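Local coordinates for phenazine biosynthesis protein PhzF family (Enterococcus faecalis, PDB 1S7J) that belongs to the PhzF family and probably acts as an isomerase, though its substrate is not established, at residues A[107-119]-A[236-249]. Sequence-based numbering, arbitrary orientation.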
loop_
_atom_site.group_PDB
_atom_site.type_symbol
_atom_site.label_atom_id
_atom_site.label_comp_id
_atom_site.label_asym_id
_atom_site.label_seq_id
_atom_site.Cartn_x
_atom_site.Cartn_y
_atom_site.Cartn_z
ATOM N N LYS A 107 4.546 1.809 17.140
ATOM C CA LYS A 107 4.906 2.916 17.978
ATOM C C LYS A 107 3.626 3.714 18.173
ATOM O O LYS A 107 3.228 4.505 17.302
ATOM C CB LYS A 107 5.994 3.767 17.315
ATOM C CG LYS A 107 6.534 4.873 18.211
ATOM C CD LYS A 107 7.502 5.782 17.479
ATOM C CE LYS A 107 8.020 6.876 18.412
ATOM N NZ LYS A 107 6.909 7.675 19.019
ATOM N N GLU A 108 2.988 3.520 19.331
ATOM C CA GLU A 108 1.726 4.170 19.650
ATOM C C GLU A 108 0.678 3.503 18.734
ATOM O O GLU A 108 0.651 2.269 18.641
ATOM C CB GLU A 108 1.807 5.691 19.396
ATOM C CG GLU A 108 1.421 6.570 20.596
ATOM C CD GLU A 108 2.504 6.642 21.672
ATOM O OE1 GLU A 108 3.268 7.641 21.690
ATOM O OE2 GLU A 108 2.575 5.717 22.512
ATOM N N GLU A 109 -0.168 4.283 18.074
ATOM C CA GLU A 109 -1.173 3.671 17.198
ATOM C C GLU A 109 -0.715 3.579 15.738
ATOM O O GLU A 109 -1.526 3.373 14.828
ATOM C CB GLU A 109 -2.521 4.418 17.296
ATOM C CG GLU A 109 -3.740 3.579 17.717
ATOM C CD GLU A 109 -3.943 3.478 19.249
ATOM O OE1 GLU A 109 -5.023 3.892 19.735
ATOM O OE2 GLU A 109 -3.040 2.975 19.952
ATOM N N TYR A 110 0.586 3.760 15.503
ATOM C CA TYR A 110 1.121 3.659 14.163
ATOM C C TYR A 110 1.904 2.400 13.980
ATOM O O TYR A 110 2.421 1.826 14.935
ATOM C CB TYR A 110 1.973 4.857 13.812
ATOM C CG TYR A 110 1.194 6.105 13.529
ATOM C CD1 TYR A 110 0.625 6.846 14.568
ATOM C CD2 TYR A 110 1.036 6.574 12.220
ATOM C CE1 TYR A 110 -0.075 8.025 14.317
ATOM C CE2 TYR A 110 0.337 7.753 11.955
ATOM C CZ TYR A 110 -0.214 8.475 13.007
ATOM O OH TYR A 110 -0.889 9.643 12.748
ATOM N N TYR A 111 1.916 1.922 12.741
ATOM C CA TYR A 111 2.629 0.717 12.339
ATOM C C TYR A 111 3.564 1.168 11.213
ATOM O O TYR A 111 3.150 1.895 10.300
ATOM C CB TYR A 111 1.628 -0.361 11.873
ATOM C CG TYR A 111 0.595 -0.661 12.951
ATOM C CD1 TYR A 111 -0.454 0.234 13.197
ATOM C CD2 TYR A 111 0.756 -1.746 13.829
ATOM C CE1 TYR A 111 -1.298 0.080 14.295
ATOM C CE2 TYR A 111 -0.098 -1.909 14.934
ATOM C CZ TYR A 111 -1.112 -0.980 15.162
ATOM O OH TYR A 111 -1.873 -1.059 16.285
ATOM N N TYR A 112 4.836 0.822 11.343
ATOM C CA TYR A 112 5.845 1.229 10.380
ATOM C C TYR A 112 6.390 0.157 9.461
ATOM O O TYR A 112 6.813 -0.910 9.904
ATOM C CB TYR A 112 6.988 1.934 11.108
ATOM C CG TYR A 112 6.540 3.178 11.822
ATOM C CD1 TYR A 112 5.864 3.100 13.049
ATOM C CD2 TYR A 112 6.752 4.443 11.264
ATOM C CE1 TYR A 112 5.405 4.256 13.698
ATOM C CE2 TYR A 112 6.302 5.600 11.900
ATOM C CZ TYR A 112 5.629 5.505 13.111
ATOM O OH TYR A 112 5.170 6.645 13.722
ATOM N N LEU A 113 6.319 0.434 8.171
ATOM C CA LEU A 113 6.819 -0.464 7.151
ATOM C C LEU A 113 8.018 0.203 6.519
ATOM O O LEU A 113 8.109 1.441 6.496
ATOM C CB LEU A 113 5.753 -0.718 6.089
ATOM C CG LEU A 113 4.574 -1.643 6.404
ATOM C CD1 LEU A 113 3.838 -1.208 7.646
ATOM C CD2 LEU A 113 3.637 -1.622 5.216
ATOM N N ASP A 114 8.929 -0.586 6.001
ATOM C CA ASP A 114 10.139 -0.070 5.366
ATOM C C ASP A 114 10.196 -0.469 3.902
ATOM O O ASP A 114 9.895 -1.611 3.542
ATOM C CB ASP A 114 11.384 -0.605 6.090
ATOM C CG ASP A 114 11.405 -2.123 6.155
ATOM O OD1 ASP A 114 11.954 -2.756 5.227
ATOM O OD2 ASP A 114 10.848 -2.688 7.123
ATOM N N PHE A 115 10.594 0.468 3.056
ATOM C CA PHE A 115 10.701 0.200 1.624
ATOM C C PHE A 115 12.011 0.737 1.068
ATOM O O PHE A 115 12.593 1.673 1.618
ATOM C CB PHE A 115 9.525 0.834 0.866
ATOM C CG PHE A 115 8.219 0.152 1.099
ATOM C CD1 PHE A 115 7.868 -0.983 0.366
ATOM C CD2 PHE A 115 7.321 0.643 2.051
ATOM C CE1 PHE A 115 6.650 -1.619 0.577
ATOM C CE2 PHE A 115 6.109 0.020 2.268
ATOM C CZ PHE A 115 5.764 -1.118 1.529
ATOM N N PRO A 116 12.515 0.128 -0.030
ATOM C CA PRO A 116 13.774 0.571 -0.648
ATOM C C PRO A 116 13.739 2.034 -1.096
ATOM O O PRO A 116 12.713 2.523 -1.538
ATOM C CB PRO A 116 13.920 -0.383 -1.842
ATOM C CG PRO A 116 12.493 -0.888 -2.087
ATOM C CD PRO A 116 11.994 -1.076 -0.698
ATOM N N TYR A 117 14.872 2.729 -0.930
ATOM C CA TYR A 117 14.983 4.140 -1.339
ATOM C C TYR A 117 15.277 4.157 -2.831
ATOM O O TYR A 117 16.419 3.939 -3.252
ATOM C CB TYR A 117 16.131 4.830 -0.573
ATOM C CG TYR A 117 16.250 6.340 -0.794
ATOM C CD1 TYR A 117 16.691 6.863 -2.022
ATOM C CD2 TYR A 117 15.936 7.236 0.229
ATOM C CE1 TYR A 117 16.808 8.245 -2.216
ATOM C CE2 TYR A 117 16.052 8.616 0.041
ATOM C CZ TYR A 117 16.483 9.113 -1.180
ATOM O OH TYR A 117 16.556 10.470 -1.367
ATOM N N ILE A 118 14.251 4.405 -3.629
ATOM C CA ILE A 118 14.404 4.440 -5.069
ATOM C C ILE A 118 13.932 5.764 -5.657
ATOM O O ILE A 118 12.737 5.991 -5.826
ATOM C CB ILE A 118 13.621 3.280 -5.756
ATOM C CG1 ILE A 118 13.963 1.942 -5.093
ATOM C CG2 ILE A 118 13.957 3.230 -7.250
ATOM C CD1 ILE A 118 13.229 0.757 -5.683
ATOM N N LEU A 119 14.869 6.654 -5.921
ATOM C CA LEU A 119 14.546 7.940 -6.517
ATOM C C LEU A 119 14.236 7.648 -8.004
ATOM O O LEU A 119 15.061 7.049 -8.705
ATOM C CB LEU A 119 15.751 8.875 -6.418
ATOM C CG LEU A 119 15.592 10.334 -6.816
ATOM C CD1 LEU A 119 14.746 11.044 -5.775
ATOM C CD2 LEU A 119 16.970 10.995 -6.925
ATOM N N THR A 236 2.955 8.749 7.631
ATOM C CA THR A 236 4.041 9.541 8.200
ATOM C C THR A 236 5.305 8.932 7.568
ATOM O O THR A 236 5.503 7.710 7.601
ATOM C CB THR A 236 4.064 9.486 9.751
ATOM O OG1 THR A 236 4.923 10.520 10.251
ATOM C CG2 THR A 236 4.524 8.126 10.255
ATOM N N CYS A 237 6.085 9.773 6.905
ATOM C CA CYS A 237 7.285 9.324 6.202
ATOM C C CYS A 237 8.623 9.739 6.780
ATOM O O CYS A 237 8.770 10.828 7.343
ATOM C CB CYS A 237 7.212 9.796 4.769
ATOM S SG CYS A 237 5.671 9.408 4.006
ATOM N N GLU A 238 9.622 8.890 6.586
ATOM C CA GLU A 238 10.965 9.178 7.042
ATOM C C GLU A 238 11.998 8.683 6.051
ATOM O O GLU A 238 11.855 7.593 5.458
ATOM C CB GLU A 238 11.256 8.568 8.419
ATOM C CG GLU A 238 12.593 9.053 8.990
ATOM C CD GLU A 238 13.066 8.260 10.178
ATOM O OE1 GLU A 238 12.558 8.501 11.292
ATOM O OE2 GLU A 238 13.969 7.405 10.004
ATOM N N VAL A 239 13.026 9.490 5.839
ATOM C CA VAL A 239 14.100 9.148 4.941
ATOM C C VAL A 239 15.323 8.681 5.716
ATOM O O VAL A 239 15.770 9.348 6.650
ATOM C CB VAL A 239 14.510 10.339 4.045
ATOM C CG1 VAL A 239 15.610 9.918 3.081
ATOM C CG2 VAL A 239 13.312 10.860 3.282
ATOM N N LYS A 240 15.780 7.497 5.379
ATOM C CA LYS A 240 16.968 6.920 5.969
ATOM C C LYS A 240 17.912 6.745 4.785
ATOM O O LYS A 240 17.528 6.918 3.611
ATOM C CB LYS A 240 16.651 5.532 6.584
ATOM C CG LYS A 240 16.067 5.569 8.005
ATOM C CD LYS A 240 15.561 4.182 8.440
ATOM C CE LYS A 240 16.614 3.076 8.268
ATOM N NZ LYS A 240 16.067 1.688 8.462
ATOM N N GLU A 241 19.163 6.399 5.055
ATOM C CA GLU A 241 20.147 6.250 4.017
ATOM C C GLU A 241 19.763 4.956 3.336
ATOM O O GLU A 241 19.746 3.917 4.072
ATOM C CB GLU A 241 21.440 6.060 4.740
ATOM C CG GLU A 241 22.252 7.311 4.895
ATOM C CD GLU A 241 21.523 8.379 5.704
ATOM O OE1 GLU A 241 21.494 8.262 6.945
ATOM O OE2 GLU A 241 20.986 9.331 5.100
ATOM N N ASN A 242 19.443 4.878 2.027
ATOM C CA ASN A 242 19.097 3.677 1.280
ATOM C C ASN A 242 17.811 2.924 1.759
ATOM O O ASN A 242 17.649 1.721 1.482
ATOM C CB ASN A 242 20.278 2.709 1.267
ATOM C CG ASN A 242 20.500 2.112 -0.111
ATOM O OD1 ASN A 242 20.673 2.851 -1.088
ATOM N ND2 ASN A 242 20.495 0.778 -0.199
ATOM N N ARG A 243 16.885 3.649 2.380
ATOM C CA ARG A 243 15.631 3.036 2.840
ATOM C C ARG A 243 14.632 4.119 3.270
ATOM O O ARG A 243 15.031 5.178 3.750
ATOM C CB ARG A 243 15.920 2.084 4.028
ATOM C CG ARG A 243 14.922 0.931 4.187
ATOM C CD ARG A 243 15.030 -0.074 3.039
ATOM N NE ARG A 243 14.014 -1.125 3.140
ATOM C CZ ARG A 243 13.992 -2.230 2.388
ATOM N NH1 ARG A 243 13.022 -3.127 2.557
ATOM N NH2 ARG A 243 14.930 -2.444 1.475
ATOM N N VAL A 244 13.340 3.882 3.011
ATOM C CA VAL A 244 12.293 4.837 3.427
ATOM C C VAL A 244 11.291 4.137 4.337
ATOM O O VAL A 244 11.022 2.932 4.183
ATOM C CB VAL A 244 11.558 5.491 2.229
ATOM C CG1 VAL A 244 12.509 6.370 1.452
ATOM C CG2 VAL A 244 10.946 4.442 1.339
ATOM N N ILE A 245 10.761 4.887 5.300
ATOM C CA ILE A 245 9.808 4.358 6.275
ATOM C C ILE A 245 8.444 5.041 6.223
ATOM O O ILE A 245 8.357 6.272 6.215
ATOM C CB ILE A 245 10.337 4.545 7.712
ATOM C CG1 ILE A 245 11.766 4.015 7.832
ATOM C CG2 ILE A 245 9.409 3.859 8.714
ATOM C CD1 ILE A 245 11.912 2.544 7.523
ATOM N N ILE A 246 7.383 4.236 6.168
ATOM C CA ILE A 246 6.020 4.776 6.176
ATOM C C ILE A 246 5.268 4.236 7.382
ATOM O O ILE A 246 5.318 3.028 7.673
ATOM C CB ILE A 246 5.216 4.427 4.882
ATOM C CG1 ILE A 246 5.113 2.917 4.699
ATOM C CG2 ILE A 246 5.841 5.081 3.686
ATOM C CD1 ILE A 246 4.339 2.513 3.485
ATOM N N GLY A 247 4.604 5.120 8.103
ATOM C CA GLY A 247 3.843 4.701 9.262
ATOM C C GLY A 247 2.391 5.076 9.118
ATOM O O GLY A 247 2.083 6.201 8.722
ATOM N N GLY A 248 1.492 4.159 9.435
ATOM C CA GLY A 248 0.076 4.473 9.323
ATOM C C GLY A 248 -0.802 3.820 10.361
ATOM O O GLY A 248 -0.424 2.800 10.945
ATOM N N THR A 249 -1.950 4.439 10.637
ATOM C CA THR A 249 -2.911 3.897 11.594
ATOM C C THR A 249 -3.745 2.795 10.918
ATOM O O THR A 249 -3.482 2.433 9.775
ATOM C CB THR A 249 -3.857 5.006 12.167
ATOM O OG1 THR A 249 -4.460 5.751 11.095
ATOM C CG2 THR A 249 -3.069 5.959 13.052
#
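Six backbone hydrogen bonds, two each for the pairs Tyr111–Gly248, Leu113–Ile246 and Phe115–Val244, join 110-116 to 243-248 as antiparallel neighbours. They straighten toward the Phe115 end, where Val244 N reaches Phe115 O at 2.7 Å and 176°; the Tyr111–Gly248 bonds are more bent.

The Tyr112 ring takes the place beside Gly247, which has no side chain there. With CG beside its backbone N (chi1 -61°), Tyr112 lays one ring face over Gly247 CA, a CH-pi contact of 3.9 Å to the centroid, and its CE2 runs on to Thr236 CG2 in the next strand. A second CH-pi contact sets Thr249 CG2 almost centrally over the Tyr110 ring.

Among apolar contacts on the buried face, Ile246 CD1 meets the Phe115 ring edge at CE2, 3.3 Å away. Beyond the strand, near the hairpin turn, Tyr117 turns an edge to Val239 CG1.

Asp114, on the face of Tyr112, forms a salt bridge with Arg243, whose chain bends at chi2 (68°) to bring NH1 to Asp114 OD1 at 2.9 Å, its guanidinium face resting over Pro116 N.

With Leu113 and Ile246 packed against helices 72-85 and 207-218 respectively, this antiparallel ladder, continued by the 236-240/243-248 hairpin, links the two lobes of a diaminopimelate epimerase-like fold.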